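Local coordinates for nitrite reductase (Hyphomicrobium denitrificans, PDB 2DV6), which probably catalyses the copper-dependent reduction of nitrite to nitric oxide, taking electrons from a cytochrome c, at residues A[137-145]-A[173-182]; A[166-174]-A[211-221]. All coordinates share one frame; numbering follows the deposited sequence.

Overall arrangement
Contacts 1 and 2 sit at successive places on one long strand, 163-178, of a cupredoxin-type domain, and their centres are about 20 Å apart. Residues 166-174 pair with the end of strand 204-211 and the loop that follows it, whereas 173-182 carry on into the hairpin with strand 181-188 and receive the loop 137-145; Val173 and Lys174 belong to both. Contact 2 is the one at the metal, because its His219 binds copper directly, and its Val221 side chain lies about 9 Å from a second bound copper. Contact 1 is further off: the side chain of Val173 is about 12 Å from a copper ion, and none of its residues is a ligand.

Contact 1. Residues A[137-145]-A[173-182]; sequences EMKSSGADI and VKGQLDDNTT
The amide of Gln176 is turned so that Ser140 OG lies near its plane, 14° out of it, and accepts from Gln176 NE2 at 2.7 Å; a water donates both to Gln176 OE1 and to Met138 O. The carboxylate of Asp179 is met end-on, with Lys139 N 3.0 Å from its OD2 and nearly in line with the C-O bond; a second water joins OD2 to Glu137 O. In this cupredoxin-type domain the loop runs from the turn of the hairpin of strands 163-178 and 181-188 along strand 163-178. Asp178 to Thr181 form a type II turn there, beside a classic bulge at Leu177 and Asp178. Lys139 O takes Asn180 N of that turn at 2.7 Å. Further along, Ala143 and Gly175 form a single backbone bridge: Ala143 N donates to Lys174 O at 2.9 Å, and Ala143 O receives Gln176 N. Ser140 OG stands between its own backbone N and carbonyl carbon (chi1 73°), which lets it accept from Gly142 N as well, an ST turn. The bent end of Met138 (chi3 80°) carries CE to the start of the turn, 3.0 Å from Asp178 OD2. Beyond the bridge, Ile145 CG2 packs on Val173 CG1 at 3.7 Å. Lys174 ends with NZ donating to Ser141 OG at 3.1 Å.

Contact 2. Residues A[166-174]-A[211-221]; sequences IDLETVEVK and NHKDSLMVHSV. With CU (copper (II) ion), chain G.
A four-ligand copper site of the type 1 kind, made by His219, Cys260, His268 and Met273, draws part of its second shell from this contact. His219 ND1 lies 2.1 Å from the copper, and on the other side of the same imidazole NE2 donates to Glu172 OE1 at 2.7 Å. OE1 lies close to the plane of the imidazole and receives the N-H on its anti lone pair, although carboxylate and ring planes stand 80° apart. Together with the copper bond, this bond fixes the rotation of the ring, and it would probably polarise the imidazole towards the metal. Met217 N takes the syn lone pair of the same oxygen at 3.0 Å, giving OE1 two grips. Leu216 N reaches Glu172 OE2 at 2.8 Å from above the carboxylate plane, 37° out of it. The long arm of Glu172 starts opposite its carbonyl carbon (chi1 -50°) and then runs extended, bringing both carboxylate oxygens to the loop.

The underlying frame is a cupredoxin sheet, in which strands 163-178 and 204-211 run parallel, with Thr170 bridged to Asn211. His212 N continues the pairing, donating to Thr170 O at 3.1 Å in the carbonyl plane, and His212 to Ser215 then turn the chain in a type I turn. Asn211 bonds to the loop at two places: its ND2 donates to Met217 O at 3.0 Å, in both the amide and carbonyl planes, and also to Thr238 O, while OD1 accepts from Ser215 OG and, weakly, from Thr170 OG1. Thr170 CB rests on His219 CB at 3.6 Å. Just after the turn, Leu216 and Met217 pack against Ser88 and Arg87 of a second subunit. Glu169, whose CB leaves the strand on the side away from that of Thr170, takes a weak bond on OE1 from His212 ND1 at 3.4 Å, at the ring's edge.

Contact 1. Residues A[137-145]-A[173-182]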
loop_
_atom_site.group_PDB
_atom_site.type_symbol
_atom_site.label_atom_id
_atom_site.label_comp_id
_atom_site.label_asym_id
_atom_site.label_seq_id
_atom_site.Cartn_x
_atom_site.Cartn_y
_atom_site.Cartn_z
ATOM N N GLU A 137 -0.832 -4.002 42.843
ATOM C CA GLU A 137 0.540 -4.415 42.503
ATOM C C GLU A 137 0.535 -4.954 41.065
ATOM O O GLU A 137 -0.524 -5.420 40.556
ATOM C CB GLU A 137 1.092 -5.476 43.477
ATOM C CG GLU A 137 1.229 -5.061 44.952
ATOM C CD GLU A 137 2.117 -3.806 45.230
ATOM O OE1 GLU A 137 1.744 -3.032 46.164
ATOM O OE2 GLU A 137 3.173 -3.584 44.554
ATOM N N MET A 138 1.679 -4.842 40.388
ATOM C CA MET A 138 1.830 -5.414 39.029
ATOM C C MET A 138 1.629 -6.910 39.134
ATOM O O MET A 138 2.029 -7.503 40.138
ATOM C CB MET A 138 3.228 -5.163 38.488
ATOM C CG MET A 138 3.672 -3.711 38.553
ATOM S SD MET A 138 5.344 -3.542 37.924
ATOM C CE MET A 138 4.893 -3.575 36.235
ATOM N N LYS A 139 1.013 -7.524 38.122
ATOM C CA LYS A 139 0.842 -8.981 38.124
ATOM C C LYS A 139 0.836 -9.474 36.707
ATOM O O LYS A 139 0.590 -8.705 35.779
ATOM C CB LYS A 139 -0.477 -9.403 38.791
ATOM C CG LYS A 139 -1.717 -8.844 38.057
ATOM C CD LYS A 139 -3.025 -9.513 38.548
ATOM C CE LYS A 139 -4.257 -8.955 37.829
ATOM N NZ LYS A 139 -3.987 -8.475 36.409
ATOM N N SER A 140 1.077 -10.763 36.545
ATOM C CA SER A 140 1.139 -11.383 35.235
ATOM C C SER A 140 1.207 -12.882 35.456
ATOM O O SER A 140 1.332 -13.333 36.571
ATOM C CB SER A 140 2.403 -10.914 34.488
ATOM O OG SER A 140 3.547 -11.527 35.044
ATOM N N SER A 141 1.161 -13.649 34.383
ATOM C CA SER A 141 1.405 -15.059 34.499
ATOM C C SER A 141 2.868 -15.443 34.475
ATOM O O SER A 141 3.165 -16.627 34.367
ATOM C CB SER A 141 0.695 -15.804 33.369
ATOM O OG SER A 141 1.177 -15.309 32.144
ATOM N N GLY A 142 3.788 -14.485 34.578
ATOM C CA GLY A 142 5.215 -14.800 34.483
ATOM C C GLY A 142 5.887 -14.865 35.836
ATOM O O GLY A 142 5.370 -14.331 36.807
ATOM N N ALA A 143 7.048 -15.515 35.914
ATOM C CA ALA A 143 7.808 -15.549 37.175
ATOM C C ALA A 143 8.472 -14.195 37.417
ATOM O O ALA A 143 8.724 -13.452 36.475
ATOM C CB ALA A 143 8.835 -16.625 37.145
ATOM N N ASP A 144 8.729 -13.875 38.681
ATOM C CA ASP A 144 9.519 -12.700 39.028
ATOM C C ASP A 144 10.982 -13.006 38.733
ATOM O O ASP A 144 11.569 -13.891 39.340
ATOM C CB ASP A 144 9.321 -12.330 40.492
ATOM C CG ASP A 144 10.189 -11.157 40.931
ATOM O OD1 ASP A 144 10.691 -10.360 40.089
ATOM O OD2 ASP A 144 10.345 -11.007 42.158
ATOM N N ILE A 145 11.550 -12.308 37.756
ATOM C CA ILE A 145 12.946 -12.543 37.356
ATOM C C ILE A 145 13.854 -11.387 37.782
ATOM O O ILE A 145 14.976 -11.270 37.315
ATOM C CB ILE A 145 13.066 -12.869 35.810
ATOM C CG1 ILE A 145 12.378 -11.806 34.932
ATOM C CG2 ILE A 145 12.508 -14.287 35.525
ATOM C CD1 ILE A 145 12.876 -10.370 35.193
ATOM N N VAL A 173 13.122 -19.109 31.267
ATOM C CA VAL A 173 11.934 -19.045 32.079
ATOM C C VAL A 173 10.991 -17.956 31.550
ATOM O O VAL A 173 11.435 -16.872 31.156
ATOM C CB VAL A 173 12.322 -18.766 33.572
ATOM C CG1 VAL A 173 13.144 -17.500 33.718
ATOM C CG2 VAL A 173 11.100 -18.714 34.459
ATOM N N LYS A 174 9.699 -18.245 31.539
ATOM C CA LYS A 174 8.703 -17.211 31.266
ATOM C C LYS A 174 8.664 -16.238 32.433
ATOM O O LYS A 174 8.259 -16.616 33.533
ATOM C CB LYS A 174 7.325 -17.835 31.046
ATOM C CG LYS A 174 6.203 -16.801 30.815
ATOM C CD LYS A 174 4.880 -17.530 30.932
ATOM C CE LYS A 174 3.729 -16.649 30.554
ATOM N NZ LYS A 174 2.519 -17.516 30.422
ATOM N N GLY A 175 9.083 -14.998 32.187
ATOM C CA GLY A 175 9.186 -14.000 33.229
ATOM C C GLY A 175 8.225 -12.835 33.060
ATOM O O GLY A 175 7.744 -12.547 31.933
ATOM N N GLN A 176 7.967 -12.133 34.171
ATOM C CA GLN A 176 7.199 -10.900 34.128
ATOM C C GLN A 176 8.061 -9.750 33.580
ATOM O O GLN A 176 9.116 -9.402 34.170
ATOM C CB GLN A 176 6.690 -10.501 35.514
ATOM C CG GLN A 176 5.867 -9.195 35.490
ATOM C CD GLN A 176 5.120 -8.972 36.790
ATOM O OE1 GLN A 176 5.368 -7.983 37.498
ATOM N NE2 GLN A 176 4.227 -9.907 37.131
ATOM N N LEU A 177 7.571 -9.133 32.507
ATOM C CA LEU A 177 8.268 -8.016 31.880
ATOM C C LEU A 177 7.615 -6.670 32.307
ATOM O O LEU A 177 8.273 -5.638 32.408
ATOM C CB LEU A 177 8.219 -8.180 30.344
ATOM C CG LEU A 177 8.667 -6.980 29.453
ATOM C CD1 LEU A 177 10.086 -6.524 29.847
ATOM C CD2 LEU A 177 8.649 -7.394 27.991
ATOM N N ASP A 178 6.310 -6.691 32.541
ATOM C CA ASP A 178 5.567 -5.495 32.951
ATOM C C ASP A 178 4.244 -6.038 33.448
ATOM O O ASP A 178 3.972 -7.237 33.329
ATOM C CB ASP A 178 5.354 -4.587 31.740
ATOM C CG ASP A 178 4.961 -3.148 32.106
ATOM O OD1 ASP A 178 4.967 -2.315 31.156
ATOM O OD2 ASP A 178 4.660 -2.834 33.298
ATOM N N ASP A 179 3.404 -5.178 33.992
ATOM C CA ASP A 179 2.064 -5.587 34.396
ATOM C C ASP A 179 1.371 -6.254 33.203
ATOM O O ASP A 179 1.329 -5.691 32.094
ATOM C CB ASP A 179 1.290 -4.338 34.833
ATOM C CG ASP A 179 -0.094 -4.657 35.384
ATOM O OD1 ASP A 179 -1.067 -3.975 34.954
ATOM O OD2 ASP A 179 -0.210 -5.564 36.240
ATOM N N ASN A 180 0.855 -7.467 33.418
ATOM C CA ASN A 180 0.102 -8.188 32.406
ATOM C C ASN A 180 0.949 -8.487 31.139
ATOM O O ASN A 180 0.424 -8.667 30.036
ATOM C CB ASN A 180 -1.205 -7.420 32.110
ATOM C CG ASN A 180 -2.240 -8.250 31.353
ATOM O OD1 ASN A 180 -2.133 -9.479 31.260
ATOM N ND2 ASN A 180 -3.252 -7.576 30.796
ATOM N N THR A 181 2.276 -8.501 31.301
ATOM C CA THR A 181 3.159 -8.739 30.148
ATOM C C THR A 181 4.373 -9.591 30.468
ATOM O O THR A 181 5.012 -9.447 31.526
ATOM C CB THR A 181 3.350 -7.462 29.230
ATOM O OG1 THR A 181 4.700 -7.322 28.776
ATOM C CG2 THR A 181 2.917 -6.231 29.900
ATOM N N THR A 182 4.617 -10.558 29.593
ATOM C CA THR A 182 5.552 -11.619 29.882
ATOM C C THR A 182 6.466 -11.799 28.690
ATOM O O THR A 182 6.167 -11.327 27.589
ATOM C CB THR A 182 4.848 -12.998 30.226
ATOM O OG1 THR A 182 4.037 -13.413 29.136
ATOM C CG2 THR A 182 3.957 -12.884 31.491
HETATM O O HOH W 1 -1.852 -5.059 38.292
HETATM O O HOH W 2 4.786 -7.884 40.385
HETATM O O HOH W 3 9.982 -10.068 36.727
#

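Contact 2. Residues A[166-174]-A[211-221]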
loop_
_atom_site.group_PDB
_atom_site.type_symbol
_atom_site.label_atom_id
_atom_site.label_comp_id
_atom_site.label_asym_id
_atom_site.label_seq_id
_atom_site.Cartn_x
_atom_site.Cartn_y
_atom_site.Cartn_z
ATOM N N ILE A 166 32.351 -21.213 42.603
ATOM C CA ILE A 166 31.124 -20.563 42.194
ATOM C C ILE A 166 30.273 -21.518 41.392
ATOM O O ILE A 166 30.759 -22.228 40.499
ATOM C CB ILE A 166 31.409 -19.263 41.397
ATOM C CG1 ILE A 166 32.117 -18.264 42.304
ATOM C CG2 ILE A 166 30.106 -18.670 40.834
ATOM C CD1 ILE A 166 32.742 -17.061 41.559
ATOM N N ASP A 167 28.987 -21.523 41.723
ATOM C CA ASP A 167 27.968 -22.231 40.962
ATOM C C ASP A 167 27.080 -21.245 40.207
ATOM O O ASP A 167 26.618 -20.254 40.793
ATOM C CB ASP A 167 27.090 -23.030 41.917
ATOM C CG ASP A 167 27.784 -24.305 42.421
ATOM O OD1 ASP A 167 27.707 -25.358 41.714
ATOM O OD2 ASP A 167 28.367 -24.249 43.530
ATOM N N LEU A 168 26.851 -21.527 38.918
ATOM C CA LEU A 168 25.869 -20.816 38.092
ATOM C C LEU A 168 25.027 -21.842 37.407
ATOM O O LEU A 168 25.524 -22.910 36.991
ATOM C CB LEU A 168 26.557 -19.957 37.043
ATOM C CG LEU A 168 27.393 -18.765 37.526
ATOM C CD1 LEU A 168 28.037 -18.107 36.323
ATOM C CD2 LEU A 168 26.497 -17.806 38.277
ATOM N N GLU A 169 23.739 -21.549 37.315
ATOM C CA GLU A 169 22.827 -22.372 36.551
ATOM C C GLU A 169 22.222 -21.473 35.467
ATOM O O GLU A 169 21.899 -20.306 35.765
ATOM C CB GLU A 169 21.724 -22.848 37.470
ATOM C CG GLU A 169 20.869 -23.873 36.850
ATOM C CD GLU A 169 19.619 -24.176 37.693
ATOM O OE1 GLU A 169 18.910 -25.119 37.312
ATOM O OE2 GLU A 169 19.355 -23.484 38.713
ATOM N N THR A 170 22.073 -21.986 34.244
ATOM C CA THR A 170 21.434 -21.224 33.158
ATOM C C THR A 170 20.021 -21.746 32.957
ATOM O O THR A 170 19.812 -22.938 32.721
ATOM C CB THR A 170 22.250 -21.235 31.853
ATOM O OG1 THR A 170 22.490 -22.593 31.435
ATOM C CG2 THR A 170 23.596 -20.559 32.101
ATOM N N VAL A 171 19.044 -20.861 33.164
ATOM C CA VAL A 171 17.640 -21.238 33.054
ATOM C C VAL A 171 16.853 -20.294 32.144
ATOM O O VAL A 171 16.946 -19.082 32.286
ATOM C CB VAL A 171 16.930 -21.519 34.481
ATOM C CG1 VAL A 171 17.791 -21.200 35.625
ATOM C CG2 VAL A 171 15.621 -20.821 34.642
ATOM N N GLU A 172 16.081 -20.893 31.233
ATOM C CA GLU A 172 15.114 -20.212 30.382
ATOM C C GLU A 172 13.730 -20.273 31.043
ATOM O O GLU A 172 13.229 -21.342 31.363
ATOM C CB GLU A 172 15.106 -20.832 28.971
ATOM C CG GLU A 172 16.552 -20.965 28.380
ATOM C CD GLU A 172 16.636 -21.874 27.159
ATOM O OE1 GLU A 172 17.749 -22.081 26.662
ATOM O OE2 GLU A 172 15.599 -22.369 26.668
ATOM N N VAL A 173 13.122 -19.109 31.267
ATOM C CA VAL A 173 11.934 -19.045 32.079
ATOM C C VAL A 173 10.991 -17.956 31.550
ATOM O O VAL A 173 11.435 -16.872 31.156
ATOM C CB VAL A 173 12.322 -18.766 33.572
ATOM C CG1 VAL A 173 13.144 -17.500 33.718
ATOM C CG2 VAL A 173 11.100 -18.714 34.459
ATOM N N LYS A 174 9.699 -18.245 31.539
ATOM C CA LYS A 174 8.703 -17.211 31.266
ATOM C C LYS A 174 8.664 -16.238 32.433
ATOM O O LYS A 174 8.259 -16.616 33.533
ATOM C CB LYS A 174 7.325 -17.835 31.046
ATOM C CG LYS A 174 6.203 -16.801 30.815
ATOM C CD LYS A 174 4.880 -17.530 30.932
ATOM C CE LYS A 174 3.729 -16.649 30.554
ATOM N NZ LYS A 174 2.519 -17.516 30.422
ATOM N N ASN A 211 23.660 -26.244 32.897
ATOM C CA ASN A 211 22.623 -25.778 31.998
ATOM C C ASN A 211 21.401 -26.632 32.278
ATOM O O ASN A 211 21.437 -27.837 32.116
ATOM C CB ASN A 211 23.086 -25.828 30.539
ATOM C CG ASN A 211 22.111 -25.176 29.581
ATOM O OD1 ASN A 211 21.099 -24.565 29.990
ATOM N ND2 ASN A 211 22.396 -25.289 28.291
ATOM N N HIS A 212 20.329 -26.011 32.766
ATOM C CA HIS A 212 19.123 -26.768 33.136
ATOM C C HIS A 212 18.684 -27.675 32.004
ATOM O O HIS A 212 18.816 -27.322 30.834
ATOM C CB HIS A 212 17.988 -25.836 33.515
ATOM C CG HIS A 212 16.789 -26.550 34.063
ATOM N ND1 HIS A 212 16.493 -26.578 35.416
ATOM C CD2 HIS A 212 15.811 -27.256 33.449
ATOM C CE1 HIS A 212 15.388 -27.278 35.605
ATOM N NE2 HIS A 212 14.959 -27.707 34.433
ATOM N N LYS A 213 18.148 -28.846 32.338
ATOM C CA LYS A 213 17.773 -29.820 31.307
ATOM C C LYS A 213 16.627 -29.442 30.366
ATOM O O LYS A 213 16.542 -29.987 29.253
ATOM C CB LYS A 213 17.502 -31.184 31.933
ATOM C CG LYS A 213 16.286 -31.237 32.799
ATOM C CD LYS A 213 16.069 -32.715 33.083
ATOM C CE LYS A 213 15.101 -32.963 34.170
ATOM N NZ LYS A 213 14.949 -34.462 34.178
ATOM N N ASP A 214 15.765 -28.515 30.804
ATOM C CA ASP A 214 14.673 -27.990 29.962
ATOM C C ASP A 214 15.088 -26.815 29.055
ATOM O O ASP A 214 14.277 -26.292 28.321
ATOM C CB ASP A 214 13.451 -27.637 30.836
ATOM C CG ASP A 214 12.930 -28.857 31.619
ATOM O OD1 ASP A 214 13.115 -29.984 31.136
ATOM O OD2 ASP A 214 12.330 -28.714 32.693
ATOM N N SER A 215 16.352 -26.415 29.103
ATOM C CA SER A 215 16.821 -25.338 28.255
ATOM C C SER A 215 16.797 -25.832 26.802
ATOM O O SER A 215 17.151 -26.969 26.546
ATOM C CB SER A 215 18.218 -24.879 28.654
ATOM O OG SER A 215 18.185 -24.175 29.891
ATOM N N LEU A 216 16.359 -24.989 25.866
ATOM C CA LEU A 216 16.482 -25.315 24.445
ATOM C C LEU A 216 17.891 -25.063 23.946
ATOM O O LEU A 216 18.338 -25.698 22.983
ATOM C CB LEU A 216 15.515 -24.493 23.586
ATOM C CG LEU A 216 14.009 -24.659 23.827
ATOM C CD1 LEU A 216 13.200 -23.897 22.779
ATOM C CD2 LEU A 216 13.616 -26.125 23.817
ATOM N N MET A 217 18.575 -24.100 24.561
ATOM C CA MET A 217 19.786 -23.552 23.956
ATOM C C MET A 217 20.981 -24.026 24.752
ATOM O O MET A 217 20.872 -24.253 25.955
ATOM C CB MET A 217 19.767 -22.001 23.976
ATOM C CG MET A 217 18.528 -21.377 23.367
ATOM S SD MET A 217 18.316 -21.956 21.667
ATOM C CE MET A 217 16.782 -21.092 21.206
ATOM N N VAL A 218 22.132 -24.106 24.107
ATOM C CA VAL A 218 23.345 -24.083 24.896
ATOM C C VAL A 218 23.611 -22.706 25.511
ATOM O O VAL A 218 23.197 -21.674 24.943
ATOM C CB VAL A 218 24.596 -24.758 24.226
ATOM C CG1 VAL A 218 24.250 -25.566 22.986
ATOM C CG2 VAL A 218 25.847 -23.863 24.129
ATOM N N HIS A 219 24.235 -22.697 26.696
ATOM C CA HIS A 219 24.600 -21.457 27.378
ATOM C C HIS A 219 26.048 -21.587 27.896
ATOM O O HIS A 219 26.589 -22.687 27.949
ATOM C CB HIS A 219 23.621 -21.083 28.505
ATOM C CG HIS A 219 22.197 -20.908 28.053
ATOM N ND1 HIS A 219 21.738 -19.768 27.416
ATOM C CD2 HIS A 219 21.130 -21.733 28.153
ATOM C CE1 HIS A 219 20.448 -19.901 27.146
ATOM N NE2 HIS A 219 20.057 -21.092 27.570
ATOM N N SER A 220 26.674 -20.446 28.196
ATOM C CA SER A 220 28.063 -20.391 28.624
ATOM C C SER A 220 28.201 -19.135 29.438
ATOM O O SER A 220 27.186 -18.511 29.798
ATOM C CB SER A 220 28.995 -20.316 27.416
ATOM O OG SER A 220 28.600 -19.245 26.583
ATOM N N VAL A 221 29.443 -18.749 29.701
ATOM C CA VAL A 221 29.748 -17.511 30.402
ATOM C C VAL A 221 31.128 -16.979 29.973
ATOM O O VAL A 221 32.056 -17.746 29.798
ATOM C CB VAL A 221 29.642 -17.684 31.966
ATOM C CG1 VAL A 221 30.648 -18.808 32.501
ATOM C CG2 VAL A 221 29.901 -16.338 32.671
HETATM CU CU CU G . 23.092 -18.160 27.021
HETATM O O HOH W 4 13.278 -23.748 27.616
HETATM O O HOH W 5 15.841 -23.735 31.421
HETATM O O HOH W 6 13.099 -23.863 30.231
#